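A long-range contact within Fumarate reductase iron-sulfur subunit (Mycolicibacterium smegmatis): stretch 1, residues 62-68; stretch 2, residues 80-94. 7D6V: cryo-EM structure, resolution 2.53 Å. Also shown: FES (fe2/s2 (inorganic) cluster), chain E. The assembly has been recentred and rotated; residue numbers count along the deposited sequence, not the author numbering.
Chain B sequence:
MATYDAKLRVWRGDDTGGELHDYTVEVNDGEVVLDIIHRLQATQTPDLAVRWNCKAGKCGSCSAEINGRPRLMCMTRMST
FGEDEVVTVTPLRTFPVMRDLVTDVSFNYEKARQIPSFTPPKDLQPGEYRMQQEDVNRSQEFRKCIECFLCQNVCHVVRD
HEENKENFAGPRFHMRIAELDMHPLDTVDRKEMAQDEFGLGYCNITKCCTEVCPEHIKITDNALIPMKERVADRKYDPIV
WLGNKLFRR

Stretch 1 62-68: CSAEING
Stretch 2 80-94: TFGEDEVVTVTPLRT

Ala64-Asn67 run antiparallel to Thr88-Pro91, and the stretches bury 604 Å² between them, in a contact organised around Glu65, Asn67 and Ile66. The CA register pairs Ala64 with Pro91 (5.0 Å), Glu65 with Thr90 (5.5 Å), Ile66 with Val89 (4.7 Å) and Asn67 with Thr88 (5.1 Å). In the second stretch Gly82 to Glu85 form a type I turn, Val87 to Thr90 are extended (-104/126 to -132/159), and Pro91 and Leu92 follow at -71/171 and -61/135.

Glu65, in extended conformation (phi/psi -118/104), covers the most surface. Its backbone makes the single bridge with Thr90: Glu65 N donates to Thr90 O at 3.1 Å, nearly straight at 169°, and Thr90 N returns a weak bond to Glu65 O at 3.3 Å. Its CA-to-CB bond points toward the second stretch, and chi1 m, chi2 t and chi3 10° carry the carboxylate to the backbone of Arg93, whose N donates to Glu65 OE2 at 3.1 Å (151°). A glutamate suits this place because its acceptor can reach an amide three residues beyond its bridge partner. Leu92 (m, t) packs beside it, with CD2 4.1 Å from Glu65 CG and CD1 4.0 Å from Ser63 CB.

After Glu65 the backbone leaves the strand: Ile66 turns to -78/-46 and Asn67 to -141/44, before Gly68 at 99/-12, where a CB would jam against the preceding carbonyl. Ile66 O lies only 2.5 Å from Thr88 O; both are acceptors, so this close approach is no hydrogen bond.

Although its CA-to-CB bond points away, Ile66 (m, m) is branched enough to meet several apolar partners. CG2 touches Phe81 CZ (chi1 -43°, chi2 -64°) at 3.7 Å and Val87 CG1 at 4.3 Å, while CD1 lies 4.0 Å from Val89 CG1; both valines are t. Asn67 (t, chi2 -2°) suits its place by setting a polar NH2 group near a carboxylate: ND2 lies 3.6 Å from Glu85 OE2, electrostatically favourable though not a hydrogen bond.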

# COMPACT_ATOMS: atom_id res chain seq x y z
N CYS B 62 8.39 3.67 -5.51
CA CYS B 62 8.57 4.56 -6.66
C CYS B 62 8.05 5.99 -6.56
O CYS B 62 7.58 6.55 -7.55
CB CYS B 62 7.98 3.90 -7.91
SG CYS B 62 6.19 4.04 -8.07
N SER B 63 8.13 6.59 -5.38
CA SER B 63 7.70 7.97 -5.23
C SER B 63 8.67 8.91 -5.93
O SER B 63 9.89 8.83 -5.73
CB SER B 63 7.58 8.34 -3.76
OG SER B 63 6.68 7.48 -3.09
N ALA B 64 8.14 9.80 -6.76
CA ALA B 64 8.94 10.83 -7.41
C ALA B 64 8.05 12.04 -7.64
O ALA B 64 6.92 12.09 -7.17
CB ALA B 64 9.55 10.30 -8.72
N GLU B 65 8.57 13.03 -8.36
CA GLU B 65 7.79 14.19 -8.77
C GLU B 65 7.77 14.18 -10.29
O GLU B 65 8.76 14.54 -10.94
CB GLU B 65 8.37 15.48 -8.20
CG GLU B 65 8.39 15.48 -6.68
CD GLU B 65 8.80 16.81 -6.09
OE1 GLU B 65 8.89 17.80 -6.85
OE2 GLU B 65 9.03 16.87 -4.87
N ILE B 66 6.64 13.78 -10.86
CA ILE B 66 6.62 13.32 -12.25
C ILE B 66 6.65 14.49 -13.22
O ILE B 66 7.37 14.44 -14.23
CB ILE B 66 5.40 12.41 -12.50
CG1 ILE B 66 5.62 11.06 -11.83
CG2 ILE B 66 5.17 12.23 -13.98
CD1 ILE B 66 6.96 10.46 -12.13
N ASN B 67 5.85 15.52 -12.99
CA ASN B 67 5.96 16.72 -13.80
C ASN B 67 5.75 17.95 -12.91
O ASN B 67 5.04 18.89 -13.25
CB ASN B 67 4.98 16.67 -14.97
CG ASN B 67 5.30 17.68 -16.04
OD1 ASN B 67 6.24 18.46 -15.91
ND2 ASN B 67 4.54 17.65 -17.13
N GLY B 68 6.39 17.94 -11.74
CA GLY B 68 6.15 18.91 -10.71
C GLY B 68 5.22 18.43 -9.61
O GLY B 68 5.12 19.09 -8.58
N THR B 80 -1.34 10.82 -19.81
CA THR B 80 -1.70 12.12 -19.26
C THR B 80 -1.06 13.25 -20.05
O THR B 80 -1.59 14.36 -20.09
CB THR B 80 -1.27 12.16 -17.79
OG1 THR B 80 -2.01 11.19 -17.05
CG2 THR B 80 -1.50 13.54 -17.18
N PHE B 81 0.05 12.96 -20.72
CA PHE B 81 0.88 13.96 -21.37
C PHE B 81 0.76 13.84 -22.88
O PHE B 81 0.58 12.75 -23.42
CB PHE B 81 2.34 13.79 -20.95
CG PHE B 81 2.52 13.54 -19.49
CD1 PHE B 81 2.17 14.49 -18.55
CD2 PHE B 81 3.01 12.32 -19.05
CE1 PHE B 81 2.33 14.25 -17.21
CE2 PHE B 81 3.17 12.08 -17.70
CZ PHE B 81 2.83 13.04 -16.78
N GLY B 82 0.88 14.97 -23.56
CA GLY B 82 0.87 14.97 -25.01
C GLY B 82 2.12 14.35 -25.59
O GLY B 82 3.14 14.15 -24.92
N GLU B 83 2.04 14.03 -26.88
CA GLU B 83 3.18 13.43 -27.56
C GLU B 83 4.29 14.43 -27.84
O GLU B 83 5.44 14.04 -28.03
CB GLU B 83 2.73 12.77 -28.86
CG GLU B 83 1.72 11.66 -28.66
CD GLU B 83 1.45 10.88 -29.93
OE1 GLU B 83 0.63 9.94 -29.88
OE2 GLU B 83 2.06 11.19 -30.97
N ASP B 84 3.97 15.73 -27.85
CA ASP B 84 4.97 16.78 -27.98
C ASP B 84 5.22 17.50 -26.67
O ASP B 84 5.85 18.57 -26.66
CB ASP B 84 4.56 17.77 -29.07
CG ASP B 84 3.13 18.24 -28.92
OD1 ASP B 84 2.35 17.56 -28.21
OD2 ASP B 84 2.78 19.27 -29.52
N GLU B 85 4.75 16.95 -25.55
CA GLU B 85 4.97 17.53 -24.24
C GLU B 85 6.19 16.89 -23.59
O GLU B 85 6.42 15.68 -23.72
CB GLU B 85 3.74 17.32 -23.36
CG GLU B 85 3.86 17.87 -21.95
CD GLU B 85 2.52 17.98 -21.26
OE1 GLU B 85 1.48 17.78 -21.93
OE2 GLU B 85 2.49 18.29 -20.05
N VAL B 86 6.98 17.70 -22.90
CA VAL B 86 8.18 17.23 -22.22
C VAL B 86 7.81 16.81 -20.80
O VAL B 86 7.16 17.56 -20.07
CB VAL B 86 9.27 18.31 -22.20
CG1 VAL B 86 10.47 17.84 -21.39
CG2 VAL B 86 9.70 18.65 -23.62
N VAL B 87 8.23 15.61 -20.41
CA VAL B 87 7.96 15.08 -19.07
C VAL B 87 9.25 15.17 -18.26
O VAL B 87 10.29 14.65 -18.69
CB VAL B 87 7.44 13.64 -19.13
CG1 VAL B 87 6.92 13.21 -17.78
CG2 VAL B 87 6.34 13.53 -20.18
N THR B 88 9.18 15.80 -17.10
CA THR B 88 10.36 16.12 -16.30
C THR B 88 10.30 15.35 -14.99
O THR B 88 9.55 15.72 -14.08
CB THR B 88 10.44 17.62 -16.04
OG1 THR B 88 10.61 18.30 -17.28
CG2 THR B 88 11.60 17.94 -15.12
N VAL B 89 11.14 14.32 -14.86
CA VAL B 89 11.12 13.43 -13.70
C VAL B 89 12.29 13.80 -12.79
O VAL B 89 13.45 13.76 -13.22
CB VAL B 89 11.19 11.96 -14.12
CG1 VAL B 89 10.86 11.05 -12.95
CG2 VAL B 89 10.25 11.70 -15.28
N THR B 90 11.98 14.14 -11.55
CA THR B 90 12.95 14.53 -10.53
C THR B 90 12.66 13.76 -9.26
O THR B 90 11.56 13.25 -9.06
CB THR B 90 12.89 16.04 -10.24
OG1 THR B 90 11.71 16.34 -9.50
CG2 THR B 90 12.90 16.84 -11.53
N PRO B 91 13.65 13.64 -8.37
CA PRO B 91 13.40 13.01 -7.07
C PRO B 91 12.55 13.90 -6.18
O PRO B 91 12.26 15.06 -6.48
CB PRO B 91 14.80 12.82 -6.49
CG PRO B 91 15.60 13.88 -7.14
CD PRO B 91 15.07 14.00 -8.53
N LEU B 92 12.12 13.33 -5.05
CA LEU B 92 11.41 14.10 -4.05
C LEU B 92 12.28 15.23 -3.53
O LEU B 92 13.46 15.03 -3.22
CB LEU B 92 10.97 13.18 -2.90
CG LEU B 92 10.13 11.96 -3.26
CD1 LEU B 92 9.76 11.19 -2.02
CD2 LEU B 92 8.89 12.38 -4.02
N ARG B 93 11.70 16.42 -3.42
CA ARG B 93 12.46 17.62 -3.09
C ARG B 93 12.42 17.97 -1.61
O ARG B 93 12.95 19.01 -1.22
CB ARG B 93 11.94 18.81 -3.91
CG ARG B 93 12.34 18.76 -5.37
CD ARG B 93 11.83 19.97 -6.12
NE ARG B 93 12.77 21.09 -6.05
CZ ARG B 93 12.52 22.30 -6.53
NH1 ARG B 93 11.36 22.56 -7.11
NH2 ARG B 93 13.44 23.25 -6.44
N THR B 94 11.81 17.14 -0.77
CA THR B 94 11.76 17.38 0.67
C THR B 94 12.85 16.65 1.43
O THR B 94 13.27 17.11 2.50
CB THR B 94 10.39 16.99 1.23
OG1 THR B 94 9.37 17.64 0.47
CG2 THR B 94 10.25 17.40 2.68
FE1 FES E . 5.73 -0.40 -5.35
FE2 FES E . 5.13 1.88 -7.38
S1 FES E . 6.71 0.31 -7.23
S2 FES E . 4.52 1.47 -5.27